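Local coordinates for protein 6-pyruvoyl tetrahydrobiopterin synthase (Plasmodium vivax, PDB 3LX3) that belongs to the 6-pyruvoyl tetrahydropterin synthase family, forms a six-chain assembly and binds a zinc ion and 2-amino-1,5-dihydropteridine-4,6-dione, at residues Ala35-Phe40 with Ile109-Asn114; Leu56-Asn61 with Ser72-Lys77; Arg79-Gln84 with Ile146-Leu151; Ile90-Met93 with Val97-Ile100. All coordinates share one frame; numbering follows the deposited sequence.

Contact 1 (Ala35-Phe40 with Ile109-Asn114); sequences AHFIAF and ITCEDN. With ZN (zinc ion), chain B.
Cys111 meets the Phe37 ring in a sulfur-aromatic contact that is neither over the face nor at the edge. Its SG lies 5.0 Å from the centroid of the Phe37 ring and 65° off the ring normal. The contact joins two antiparallel sheets of the T-fold-type subunit: the main sheet, through strand 20-40, and the small three-stranded sheet, through strand 106-111. Phe37 sits in a break of strand 20-40. Its CG stands between the backbone N and the carbonyl carbon (chi1 63°), which sends the ring across to the small sheet. Ile109 comes to the edge of that ring, near its plane, with its CG2 4.3 Å from Phe37 CZ. Tyr117 stacks on Phe37 from strand 116-120, and Leu98 packs against Phe37, Ile109 and Cys111. The ring is thus held in a buried apolar layer.

One residue before Phe37, His36 belongs to the zinc site. Its NE2 binds the zinc ion at 2.1 Å, along with two waters, and His48 and His50 complete the histidine set. Ser132 OG takes part in a hydrogen bond with His36 ND1 and so fixes the turn of the imidazole.

The other end of the contact is polar. The chain turns at Cys111-Asn114 in a type I beta turn, closed by Asn114 N to Cys111 O at 2.9 Å. In one of its two modelled conformers, Glu112 accepts a hydrogen bond from Gly42 N at OE2. In that conformer a water also lies between the segments, 3.0 Å from Phe40 O and 2.6 Å from Glu112 OE2.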
loop_
_atom_site.group_PDB
_atom_site.type_symbol
_atom_site.label_atom_id
_atom_site.label_comp_id
_atom_site.label_asym_id
_atom_site.label_seq_id
_atom_site.Cartn_x
_atom_site.Cartn_y
_atom_site.Cartn_z
ATOM N N ALA A 35 -6.157 -8.207 21.920
ATOM C CA ALA A 35 -6.486 -7.168 22.861
ATOM C C ALA A 35 -5.304 -6.958 23.831
ATOM O O ALA A 35 -4.545 -7.886 24.113
ATOM C CB ALA A 35 -7.747 -7.551 23.642
ATOM N N HIS A 36 -5.157 -5.733 24.343
ATOM C CA HIS A 36 -4.117 -5.440 25.307
ATOM C C HIS A 36 -4.437 -4.131 26.020
ATOM O O HIS A 36 -5.332 -3.407 25.609
ATOM C CB HIS A 36 -2.726 -5.410 24.633
ATOM C CG HIS A 36 -2.295 -4.070 24.120
ATOM N ND1 HIS A 36 -1.078 -3.520 24.472
ATOM C CD2 HIS A 36 -2.869 -3.207 23.252
ATOM C CE1 HIS A 36 -0.937 -2.361 23.845
ATOM N NE2 HIS A 36 -2.015 -2.129 23.110
ATOM N N PHE A 37 -3.625 -3.810 27.007
ATOM C CA PHE A 37 -3.491 -2.423 27.455
ATOM C C PHE A 37 -2.111 -2.267 28.089
ATOM O O PHE A 37 -1.628 -3.140 28.832
ATOM C CB PHE A 37 -4.655 -1.970 28.399
ATOM C CG PHE A 37 -4.760 -2.717 29.706
ATOM C CD1 PHE A 37 -4.069 -2.302 30.836
ATOM C CD2 PHE A 37 -5.640 -3.780 29.817
ATOM C CE1 PHE A 37 -4.234 -2.954 32.048
ATOM C CE2 PHE A 37 -5.784 -4.444 31.001
ATOM C CZ PHE A 37 -5.071 -4.035 32.110
ATOM N N ILE A 38 -1.511 -1.109 27.852
ATOM C CA ILE A 38 -0.241 -0.712 28.485
ATOM C C ILE A 38 -0.493 -0.273 29.919
ATOM O O ILE A 38 -1.430 0.486 30.186
ATOM C CB ILE A 38 0.382 0.500 27.739
ATOM C CG1 ILE A 38 0.761 0.129 26.302
ATOM C CG2 ILE A 38 1.590 1.083 28.538
ATOM C CD1 ILE A 38 1.797 -0.950 26.153
ATOM N N ALA A 39 0.333 -0.750 30.845
ATOM C CA ALA A 39 0.377 -0.239 32.201
ATOM C C ALA A 39 1.817 -0.177 32.640
ATOM O O ALA A 39 2.562 -1.131 32.478
ATOM C CB ALA A 39 -0.419 -1.162 33.176
ATOM N N PHE A 40 2.203 0.954 33.215
ATOM C CA PHE A 40 3.513 1.114 33.869
ATOM C C PHE A 40 3.342 2.073 35.048
ATOM O O PHE A 40 2.244 2.476 35.336
ATOM C CB PHE A 40 4.636 1.551 32.878
ATOM C CG PHE A 40 4.358 2.784 32.066
ATOM C CD1 PHE A 40 4.593 4.066 32.578
ATOM C CD2 PHE A 40 4.003 2.661 30.729
ATOM C CE1 PHE A 40 4.405 5.206 31.794
ATOM C CE2 PHE A 40 3.818 3.803 29.945
ATOM C CZ PHE A 40 4.012 5.074 30.498
ATOM N N ILE A 109 -7.413 -9.149 36.854
ATOM C CA ILE A 109 -6.313 -8.216 36.829
ATOM C C ILE A 109 -6.742 -6.962 37.556
ATOM O O ILE A 109 -7.754 -6.377 37.203
ATOM C CB ILE A 109 -5.936 -7.814 35.394
ATOM C CG1 ILE A 109 -5.603 -9.057 34.564
ATOM C CG2 ILE A 109 -4.727 -6.828 35.401
ATOM C CD1 ILE A 109 -5.318 -8.735 33.100
ATOM N N THR A 110 -5.996 -6.574 38.588
ATOM C CA THR A 110 -6.271 -5.365 39.342
ATOM C C THR A 110 -5.115 -4.388 39.132
ATOM O O THR A 110 -3.937 -4.749 39.252
ATOM C CB THR A 110 -6.456 -5.623 40.815
ATOM O OG1 THR A 110 -7.480 -6.617 41.008
ATOM C CG2 THR A 110 -6.865 -4.339 41.538
ATOM N N CYS A 111 -5.456 -3.164 38.784
ATOM C CA CYS A 111 -4.469 -2.134 38.427
ATOM C C CYS A 111 -4.139 -1.238 39.634
ATOM O O CYS A 111 -4.826 -1.292 40.661
ATOM C CB CYS A 111 -4.999 -1.272 37.317
ATOM S SG CYS A 111 -5.348 -2.298 35.828
ATOM N N GLU A 112 -3.114 -0.408 39.492
ATOM C CA GLU A 112 -2.682 0.545 40.519
ATOM C C GLU A 112 -3.788 1.518 40.912
ATOM O O GLU A 112 -3.842 1.985 42.051
ATOM C CB GLU A 112 -1.528 1.437 40.012
ATOM C CG GLU A 112 -0.183 0.810 39.706
ATOM C CD GLU A 112 0.899 1.907 39.461
ATOM O OE1 GLU A 112 1.882 1.912 40.228
ATOM O OE2 GLU A 112 0.742 2.779 38.557
ATOM N N ASP A 113 -4.647 1.869 39.937
ATOM C CA ASP A 113 -5.756 2.800 40.157
ATOM C C ASP A 113 -7.025 2.053 40.656
ATOM O O ASP A 113 -8.131 2.628 40.698
ATOM C CB ASP A 113 -6.019 3.636 38.893
ATOM C CG ASP A 113 -6.520 2.801 37.715
ATOM O OD1 ASP A 113 -6.713 1.580 37.893
ATOM O OD2 ASP A 113 -6.699 3.376 36.613
ATOM N N ASN A 114 -6.831 0.778 41.017
ATOM C CA ASN A 114 -7.862 -0.155 41.511
ATOM C C ASN A 114 -8.878 -0.608 40.467
ATOM O O ASN A 114 -9.801 -1.352 40.826
ATOM C CB ASN A 114 -8.520 0.335 42.821
ATOM C CG ASN A 114 -7.639 0.011 44.034
ATOM O OD1 ASN A 114 -6.994 0.886 44.598
ATOM N ND2 ASN A 114 -7.558 -1.280 44.380
HETATM ZN ZN ZN B . -2.294 -0.357 22.004
HETATM O O HOH W 1 -0.412 1.766 36.408
HETATM O O HOH W 2 -1.380 0.719 23.490
HETATM O O HOH W 3 -2.277 1.620 21.082
#

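Contact 2 (Leu56-Asn61 with Ser72-Lys77); sequences LRLRGN and SILKEK
Leu58 and Leu74 meet tip to tip, and this is the tight part of the contact. Leu58 CD2 lies 3.8 Å from Leu74 CD1 and also 3.8 Å from Leu74 CD2. One methyl of the strand residue therefore rests against both methyls of the helix residue. Leu58 has its CG between the backbone N and the carbonyl carbon (chi1 58°), and this lifts the branch from the strand toward the helix. Leu56 adds a second touch lower down Leu74: its CD2 reaches Leu74 CB at 4.2 Å. Leu56 and Leu74 are also the nearest pair by backbone, with CA atoms 8.0 Å apart. All three leucines are buried, and the interaction is van der Waals packing alone.

Away from the leucines, much of both segments is polar. On the strand, Arg57 points away from the helix and forms a salt bridge with Glu163. Arg59 is paired with Glu22 and makes a cation-pi contact with Tyr161. On the helix, Glu76 is exposed, and Lys77 turns its end away from the strand. Lys77 NZ and Glu76 OE2, 3.5 Å apart, form a salt bridge whose hydrogen bond is weak. Lys75 also points away from the strand, and its NZ is hydrogen-bonded to Ser171 and Gln172 of a neighbouring subunit.

The contact is a helix-on-sheet packing, with helix 71-85 laid on the main antiparallel sheet. Ile69, from the loop before the helix, touches both Leu58 and Leu74. Met162 of strand 161-167 touches Leu56 and Leu58, and Ile149 of helix 134-149 packs on Leu56 and Leu74.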
loop_
_atom_site.group_PDB
_atom_site.type_symbol
_atom_site.label_atom_id
_atom_site.label_comp_id
_atom_site.label_asym_id
_atom_site.label_seq_id
_atom_site.Cartn_x
_atom_site.Cartn_y
_atom_site.Cartn_z
ATOM N N LEU A 56 10.088 -10.419 9.374
ATOM C CA LEU A 56 11.379 -11.009 9.735
ATOM C C LEU A 56 12.396 -10.703 8.652
ATOM O O LEU A 56 12.118 -10.900 7.465
ATOM C CB LEU A 56 11.243 -12.533 9.889
ATOM C CG LEU A 56 12.520 -13.354 10.020
ATOM C CD1 LEU A 56 13.212 -13.073 11.353
ATOM C CD2 LEU A 56 12.168 -14.849 9.886
ATOM N N ARG A 57 13.560 -10.225 9.104
ATOM C CA ARG A 57 14.716 -9.982 8.254
ATOM C C ARG A 57 15.877 -10.802 8.796
ATOM O O ARG A 57 16.058 -10.925 10.015
ATOM C CB ARG A 57 15.050 -8.503 8.276
ATOM C CG ARG A 57 16.242 -8.024 7.464
ATOM C CD ARG A 57 16.247 -6.466 7.474
ATOM N NE ARG A 57 14.880 -5.895 7.478
ATOM C CZ ARG A 57 14.367 -5.022 6.604
ATOM N NH1 ARG A 57 15.075 -4.526 5.604
ATOM N NH2 ARG A 57 13.114 -4.616 6.759
ATOM N N LEU A 58 16.678 -11.328 7.890
ATOM C CA LEU A 58 17.869 -12.059 8.312
ATOM C C LEU A 58 18.967 -11.886 7.288
ATOM O O LEU A 58 18.708 -11.441 6.162
ATOM C CB LEU A 58 17.562 -13.531 8.562
ATOM C CG LEU A 58 16.970 -14.417 7.443
ATOM C CD1 LEU A 58 18.020 -14.793 6.406
ATOM C CD2 LEU A 58 16.384 -15.684 8.058
ATOM N N ARG A 59 20.205 -12.214 7.666
ATOM C CA ARG A 59 21.371 -12.132 6.784
ATOM C C ARG A 59 22.170 -13.423 6.862
ATOM O O ARG A 59 22.330 -14.014 7.966
ATOM C CB ARG A 59 22.286 -10.971 7.171
ATOM C CG ARG A 59 21.610 -9.611 7.082
ATOM C CD ARG A 59 22.404 -8.533 7.710
ATOM N NE ARG A 59 21.647 -7.288 7.753
ATOM C CZ ARG A 59 21.833 -6.334 8.655
ATOM N NH1 ARG A 59 22.756 -6.478 9.597
ATOM N NH2 ARG A 59 21.098 -5.240 8.604
ATOM N N GLY A 60 22.699 -13.847 5.723
ATOM C CA GLY A 60 23.631 -14.984 5.679
ATOM C C GLY A 60 24.263 -15.001 4.313
ATOM O O GLY A 60 24.025 -14.108 3.496
ATOM N N ASN A 61 25.073 -16.006 4.043
ATOM C CA ASN A 61 25.633 -16.202 2.714
ATOM C C ASN A 61 24.671 -17.012 1.852
ATOM O O ASN A 61 23.987 -17.918 2.358
ATOM C CB ASN A 61 26.971 -16.944 2.799
ATOM C CG ASN A 61 28.008 -16.197 3.590
ATOM O OD1 ASN A 61 28.078 -14.984 3.551
ATOM N ND2 ASN A 61 28.846 -16.939 4.301
ATOM N N SER A 72 10.078 -20.358 2.324
ATOM C CA SER A 72 8.880 -21.097 2.786
ATOM C C SER A 72 8.989 -21.536 4.258
ATOM O O SER A 72 8.001 -21.560 4.979
ATOM C CB SER A 72 8.642 -22.319 1.904
ATOM O OG SER A 72 8.470 -21.933 0.547
ATOM N N ILE A 73 10.203 -21.871 4.698
ATOM C CA ILE A 73 10.454 -22.232 6.091
ATOM C C ILE A 73 10.232 -21.013 6.967
ATOM O O ILE A 73 9.582 -21.090 8.019
ATOM C CB ILE A 73 11.922 -22.761 6.283
ATOM C CG1 ILE A 73 12.141 -24.012 5.440
ATOM C CG2 ILE A 73 12.206 -23.048 7.754
ATOM C CD1 ILE A 73 13.622 -24.470 5.393
ATOM N N LEU A 74 10.771 -19.870 6.540
ATOM C CA LEU A 74 10.605 -18.620 7.293
ATOM C C LEU A 74 9.137 -18.279 7.452
ATOM O O LEU A 74 8.677 -17.960 8.553
ATOM C CB LEU A 74 11.325 -17.437 6.627
ATOM C CG LEU A 74 12.807 -17.673 6.347
ATOM C CD1 LEU A 74 13.457 -16.385 5.817
ATOM C CD2 LEU A 74 13.559 -18.210 7.603
ATOM N N LYS A 75 8.388 -18.374 6.365
ATOM C CA LYS A 75 6.992 -18.029 6.405
ATOM C C LYS A 75 6.215 -18.965 7.326
ATOM O O LYS A 75 5.344 -18.516 8.074
ATOM C CB LYS A 75 6.401 -18.039 5.014
ATOM C CG LYS A 75 6.886 -16.881 4.118
ATOM C CD LYS A 75 6.173 -16.905 2.767
ATOM C CE LYS A 75 6.195 -15.544 2.077
ATOM N NZ LYS A 75 5.625 -15.604 0.662
ATOM N N GLU A 76 6.515 -20.257 7.227
ATOM C CA GLU A 76 5.818 -21.277 8.031
ATOM C C GLU A 76 5.995 -20.979 9.508
ATOM O O GLU A 76 5.023 -20.977 10.265
ATOM C CB GLU A 76 6.342 -22.673 7.702
ATOM C CG GLU A 76 5.742 -23.782 8.538
ATOM C CD GLU A 76 6.358 -25.122 8.217
ATOM O OE1 GLU A 76 6.570 -25.400 7.015
ATOM O OE2 GLU A 76 6.637 -25.887 9.166
ATOM N N LYS A 77 7.240 -20.685 9.891
ATOM C CA LYS A 77 7.558 -20.454 11.301
ATOM C C LYS A 77 7.030 -19.116 11.810
ATOM O O LYS A 77 6.508 -19.066 12.938
ATOM C CB LYS A 77 9.043 -20.589 11.574
ATOM C CG LYS A 77 9.587 -21.975 11.234
ATOM C CD LYS A 77 8.834 -23.118 11.907
ATOM C CE LYS A 77 9.446 -24.463 11.520
ATOM N NZ LYS A 77 8.565 -25.535 12.024
#

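Contact 3 (Arg79-Gln84 with Ile146-Leu151); sequences RKVCKQ and IEEIDL
Lys80 and Glu148 form a salt bridge between two helices. Lys80 NZ lies 3.0 Å from Glu148 OE1 and donates a hydrogen bond to it. The ammonium group meets this oxygen on its syn side, 19° out of the carboxylate plane. The two side chains cross at about a right angle. Lys80 is stretched out along its whole length, whereas Glu148 is bent at its second torsion (chi2 -81°). With this bend OE1 faces Lys80 and OE2 faces Gln84, while CG stays against Val81.

The second oxygen has a weaker partner. Gln84 NE2 donates a weak hydrogen bond to Glu148 OE2 at 3.4 Å. Gln84 approaches Glu148 from the opposite direction, and the amide plane is tilted 53° from the carboxylate. Helix 71-85 thus grips both oxygens of one glutamate with residues a turn apart. The positive charge nearby would probably keep Glu148 ionised.

Beneath the carboxylate the contact becomes apolar. Val81 CG2 packs against Glu148 CG at 3.9 Å, so the methylene stem of the glutamate is used as well as its charge. Val81 is buried, while Lys80 is exposed and lies toward the outer side. Val81 and Glu148 are also nearest by backbone, with CA atoms 8.0 Å apart.

Neighbouring residues point into the fold: Ile146 and Ile149 pack on Met162, and Cys82 on Val54. This is a polar fastening between two helices that lie on one face of an antiparallel sheet, as in the T-fold.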
loop_
_atom_site.group_PDB
_atom_site.type_symbol
_atom_site.label_atom_id
_atom_site.label_comp_id
_atom_site.label_asym_id
_atom_site.label_seq_id
_atom_site.Cartn_x
_atom_site.Cartn_y
_atom_site.Cartn_z
ATOM N N ARG A 79 4.271 -17.643 10.655
ATOM C CA ARG A 79 2.830 -17.875 10.786
ATOM C C ARG A 79 2.531 -18.659 12.067
ATOM O O ARG A 79 1.572 -18.357 12.760
ATOM C CB ARG A 79 2.255 -18.624 9.578
ATOM C CG ARG A 79 2.241 -17.834 8.269
ATOM C CD ARG A 79 1.618 -18.631 7.094
ATOM N NE ARG A 79 1.642 -20.095 7.276
ATOM C CZ ARG A 79 2.361 -20.987 6.575
ATOM N NH1 ARG A 79 3.198 -20.636 5.575
ATOM N NH2 ARG A 79 2.237 -22.277 6.892
ATOM N N LYS A 80 3.335 -19.674 12.363
ATOM C CA LYS A 80 3.133 -20.489 13.569
ATOM C C LYS A 80 3.175 -19.632 14.851
ATOM O O LYS A 80 2.288 -19.737 15.721
ATOM C CB LYS A 80 4.187 -21.596 13.636
ATOM C CG LYS A 80 4.018 -22.502 14.842
ATOM C CD LYS A 80 5.019 -23.652 14.839
ATOM C CE LYS A 80 4.670 -24.632 15.960
ATOM N NZ LYS A 80 5.785 -25.565 16.270
ATOM N N VAL A 81 4.198 -18.788 14.969
ATOM C CA VAL A 81 4.354 -17.913 16.153
ATOM C C VAL A 81 3.202 -16.945 16.223
ATOM O O VAL A 81 2.573 -16.793 17.269
ATOM C CB VAL A 81 5.697 -17.176 16.155
ATOM C CG1 VAL A 81 5.787 -16.148 17.288
ATOM C CG2 VAL A 81 6.810 -18.189 16.288
ATOM N N CYS A 82 2.880 -16.312 15.108
ATOM C CA CYS A 82 1.708 -15.406 15.073
ATOM C C CYS A 82 0.418 -16.077 15.498
ATOM O O CYS A 82 -0.373 -15.503 16.252
ATOM C CB CYS A 82 1.502 -14.797 13.678
ATOM S SG CYS A 82 2.687 -13.581 13.168
ATOM N N LYS A 83 0.203 -17.311 15.059
ATOM C CA LYS A 83 -1.033 -17.999 15.324
ATOM C C LYS A 83 -1.179 -18.269 16.822
ATOM O O LYS A 83 -2.334 -18.274 17.312
ATOM C CB LYS A 83 -1.114 -19.281 14.481
ATOM C CG LYS A 83 -2.364 -20.118 14.679
ATOM C CD LYS A 83 -3.632 -19.480 14.132
ATOM C CE LYS A 83 -4.814 -20.465 14.308
ATOM N NZ LYS A 83 -6.171 -19.845 14.144
ATOM N N GLN A 84 -0.072 -18.454 17.551
ATOM C CA GLN A 84 -0.143 -18.692 18.976
ATOM C C GLN A 84 -0.692 -17.490 19.723
ATOM O O GLN A 84 -1.400 -17.623 20.722
ATOM C CB GLN A 84 1.234 -19.051 19.532
ATOM C CG GLN A 84 1.768 -20.365 18.956
ATOM C CD GLN A 84 3.270 -20.556 19.196
ATOM O OE1 GLN A 84 3.965 -19.666 19.729
ATOM N NE2 GLN A 84 3.779 -21.727 18.799
ATOM N N ILE A 146 13.543 -17.685 16.717
ATOM C CA ILE A 146 14.810 -18.351 16.656
ATOM C C ILE A 146 14.638 -19.781 17.176
ATOM O O ILE A 146 15.180 -20.713 16.594
ATOM C CB ILE A 146 15.894 -17.550 17.423
ATOM C CG1 ILE A 146 16.242 -16.286 16.630
ATOM C CG2 ILE A 146 17.122 -18.424 17.704
ATOM C CD1 ILE A 146 16.937 -15.243 17.459
ATOM N N GLU A 147 13.850 -19.957 18.237
ATOM C CA GLU A 147 13.574 -21.308 18.756
ATOM C C GLU A 147 12.833 -22.191 17.750
ATOM O O GLU A 147 13.156 -23.370 17.576
ATOM C CB GLU A 147 12.781 -21.257 20.074
ATOM C CG GLU A 147 13.559 -20.737 21.274
ATOM C CD GLU A 147 12.879 -21.063 22.620
ATOM O OE1 GLU A 147 12.227 -22.132 22.730
ATOM O OE2 GLU A 147 13.020 -20.259 23.567
ATOM N N GLU A 148 11.842 -21.613 17.084
ATOM C CA GLU A 148 10.999 -22.366 16.146
ATOM C C GLU A 148 11.700 -22.729 14.854
ATOM O O GLU A 148 11.491 -23.839 14.337
ATOM C CB GLU A 148 9.719 -21.590 15.816
ATOM C CG GLU A 148 8.770 -21.452 16.996
ATOM C CD GLU A 148 7.904 -22.676 17.235
ATOM O OE1 GLU A 148 8.046 -23.685 16.514
ATOM O OE2 GLU A 148 7.044 -22.590 18.147
ATOM N N ILE A 149 12.496 -21.810 14.309
ATOM C CA ILE A 149 13.307 -22.127 13.113
ATOM C C ILE A 149 14.459 -23.062 13.461
ATOM O O ILE A 149 14.826 -23.926 12.639
ATOM C CB ILE A 149 13.796 -20.849 12.388
ATOM C CG1 ILE A 149 12.595 -19.996 11.975
ATOM C CG2 ILE A 149 14.638 -21.219 11.123
ATOM C CD1 ILE A 149 12.916 -18.538 11.539
ATOM N N ASP A 150 14.983 -22.874 14.677
ATOM C CA ASP A 150 16.030 -23.671 15.329
ATOM C C ASP A 150 17.402 -23.047 15.099
ATOM O O ASP A 150 17.817 -22.862 13.953
ATOM C CB ASP A 150 16.044 -25.126 14.848
ATOM C CG ASP A 150 17.018 -25.980 15.630
ATOM O OD1 ASP A 150 16.785 -26.250 16.845
ATOM O OD2 ASP A 150 18.035 -26.363 15.027
ATOM N N LEU A 151 18.106 -22.730 16.181
ATOM C CA LEU A 151 19.352 -21.998 16.061
ATOM C C LEU A 151 20.419 -22.819 15.340
ATOM O O LEU A 151 21.080 -22.280 14.444
ATOM C CB LEU A 151 19.837 -21.511 17.436
ATOM C CG LEU A 151 21.184 -20.813 17.472
ATOM C CD1 LEU A 151 21.143 -19.523 16.668
ATOM C CD2 LEU A 151 21.566 -20.553 18.950
#

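Contact 4 (Ile90-Met93 with Val97-Ile100); sequences ILPM and VLNI
Ile100 has the most surface buried here, and its CD1 does nearly all the touching. This methyl lies 4.0 Å from Leu91 CD1, where the two side chains slide past each other in opposite directions. It also comes to 3.6 Å from Pro92 O and 4.0 Å from Met93 CA. One methyl is therefore set against a side chain, a carbonyl oxygen and a main-chain carbon. Ile100 has CG1 anti to its carbonyl carbon (chi1 -59°) and an extended second torsion, which carries CD1 out to strand 89-92.

Leu91 supplies the other half of the main pair. Its CB leaves the strand neither toward nor away from the partner, but the CD1 branch ends close to it. The same side chain packs on Ile109 and Phe107 of strand 106-111. Leu98 is the third residue. Its CD1 reaches Pro92 CG at 4.2 Å, and the leucine crosses the proline ring at about a right angle. Leu98 also touches Ala39 of strand 20-40.

The two strands do not pair. The axes of the short segments 90-92 and 98-100 approach to 9.7 Å and make an angle of 106°, so the connection between them is a corner from the small parallel sheet to the three-stranded antiparallel one. Because the cross-strand contacts are apolar or made to a carbonyl by a methyl group, the corner is held between these segments by van der Waals packing and shape.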
loop_
_atom_site.group_PDB
_atom_site.type_symbol
_atom_site.label_atom_id
_atom_site.label_comp_id
_atom_site.label_asym_id
_atom_site.label_seq_id
_atom_site.Cartn_x
_atom_site.Cartn_y
_atom_site.Cartn_z
ATOM N N ILE A 90 -3.401 -10.224 25.308
ATOM C CA ILE A 90 -2.001 -10.399 25.656
ATOM C C ILE A 90 -1.775 -10.026 27.101
ATOM O O ILE A 90 -1.923 -8.863 27.487
ATOM C CB ILE A 90 -1.097 -9.568 24.743
ATOM C CG1 ILE A 90 -1.236 -10.069 23.294
ATOM C CG2 ILE A 90 0.349 -9.652 25.224
ATOM C CD1 ILE A 90 -0.572 -9.115 22.293
ATOM N N LEU A 91 -1.415 -11.016 27.919
ATOM C CA LEU A 91 -1.290 -10.834 29.369
ATOM C C LEU A 91 0.195 -10.816 29.731
ATOM O O LEU A 91 0.858 -11.846 29.648
ATOM C CB LEU A 91 -2.027 -11.942 30.125
ATOM C CG LEU A 91 -2.098 -11.853 31.638
ATOM C CD1 LEU A 91 -2.669 -10.593 32.100
ATOM C CD2 LEU A 91 -2.932 -13.074 32.146
ATOM N N PRO A 92 0.708 -9.638 30.130
ATOM C CA PRO A 92 2.114 -9.558 30.501
ATOM C C PRO A 92 2.328 -10.051 31.884
ATOM O O PRO A 92 2.120 -9.283 32.847
ATOM C CB PRO A 92 2.402 -8.046 30.370
ATOM C CG PRO A 92 1.173 -7.395 30.592
ATOM C CD PRO A 92 0.058 -8.320 30.184
ATOM N N MET A 93 2.852 -11.259 31.978
ATOM C CA MET A 93 2.889 -12.000 33.238
ATOM C C MET A 93 3.949 -11.464 34.241
ATOM O O MET A 93 3.847 -11.758 35.460
ATOM C CB MET A 93 2.947 -13.509 32.921
ATOM C CG MET A 93 4.271 -13.949 32.410
ATOM S SD MET A 93 4.461 -15.529 31.439
ATOM C CE MET A 93 4.820 -16.682 32.780
ATOM N N VAL A 97 3.097 -3.590 37.890
ATOM C CA VAL A 97 1.987 -2.701 38.238
ATOM C C VAL A 97 0.622 -3.342 38.085
ATOM O O VAL A 97 -0.404 -2.671 38.185
ATOM C CB VAL A 97 2.032 -1.390 37.436
ATOM C CG1 VAL A 97 3.282 -0.589 37.745
ATOM C CG2 VAL A 97 1.938 -1.640 35.932
ATOM N N LEU A 98 0.582 -4.638 37.768
ATOM C CA LEU A 98 -0.664 -5.374 37.673
ATOM C C LEU A 98 -0.645 -6.497 38.678
ATOM O O LEU A 98 0.401 -7.148 38.867
ATOM C CB LEU A 98 -0.886 -5.991 36.291
ATOM C CG LEU A 98 -0.868 -5.024 35.125
ATOM C CD1 LEU A 98 -0.942 -5.814 33.803
ATOM C CD2 LEU A 98 -1.976 -4.017 35.254
ATOM N N ASN A 99 -1.778 -6.703 39.353
ATOM C CA ASN A 99 -2.011 -7.846 40.241
ATOM C C ASN A 99 -2.824 -8.858 39.488
ATOM O O ASN A 99 -3.960 -8.601 39.125
ATOM C CB ASN A 99 -2.739 -7.358 41.498
ATOM C CG ASN A 99 -2.975 -8.424 42.512
ATOM O OD1 ASN A 99 -3.413 -9.509 42.189
ATOM N ND2 ASN A 99 -2.757 -8.086 43.782
ATOM N N ILE A 100 -2.232 -9.995 39.162
ATOM C CA ILE A 100 -2.829 -10.985 38.256
ATOM C C ILE A 100 -3.258 -12.151 39.137
ATOM O O ILE A 100 -2.402 -12.805 39.742
ATOM C CB ILE A 100 -1.841 -11.440 37.150
ATOM C CG1 ILE A 100 -1.386 -10.230 36.319
ATOM C CG2 ILE A 100 -2.496 -12.558 36.303
ATOM C CD1 ILE A 100 -0.264 -10.505 35.283
#

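Overall arrangement
Contacts 1 and 4 form one cluster at one end of the chain, with centres 7 Å apart. Thr110 O lies 2.9 Å from Asn99 N, and Ala35 O lies 2.9 Å from Ile90 N, both probably as hydrogen bonds. Contacts 2 and 3 form a second cluster, with centres 11 Å apart. They share helix 71-85, and Lys77 CB packs 3.6 Å from Ile149 CG1. The clusters lie on opposite sides of the chain's centre; the centres of contacts 1 and 2 are 35 Å apart. The main sheet spans both. Contact 1 holds zinc ligand His36. The side chain of Phe40 lies about 7 Å from one bound 2-amino-1,5-dihydropteridine-4,6-dione, and that of Leu74 about 7 Å from a different copy.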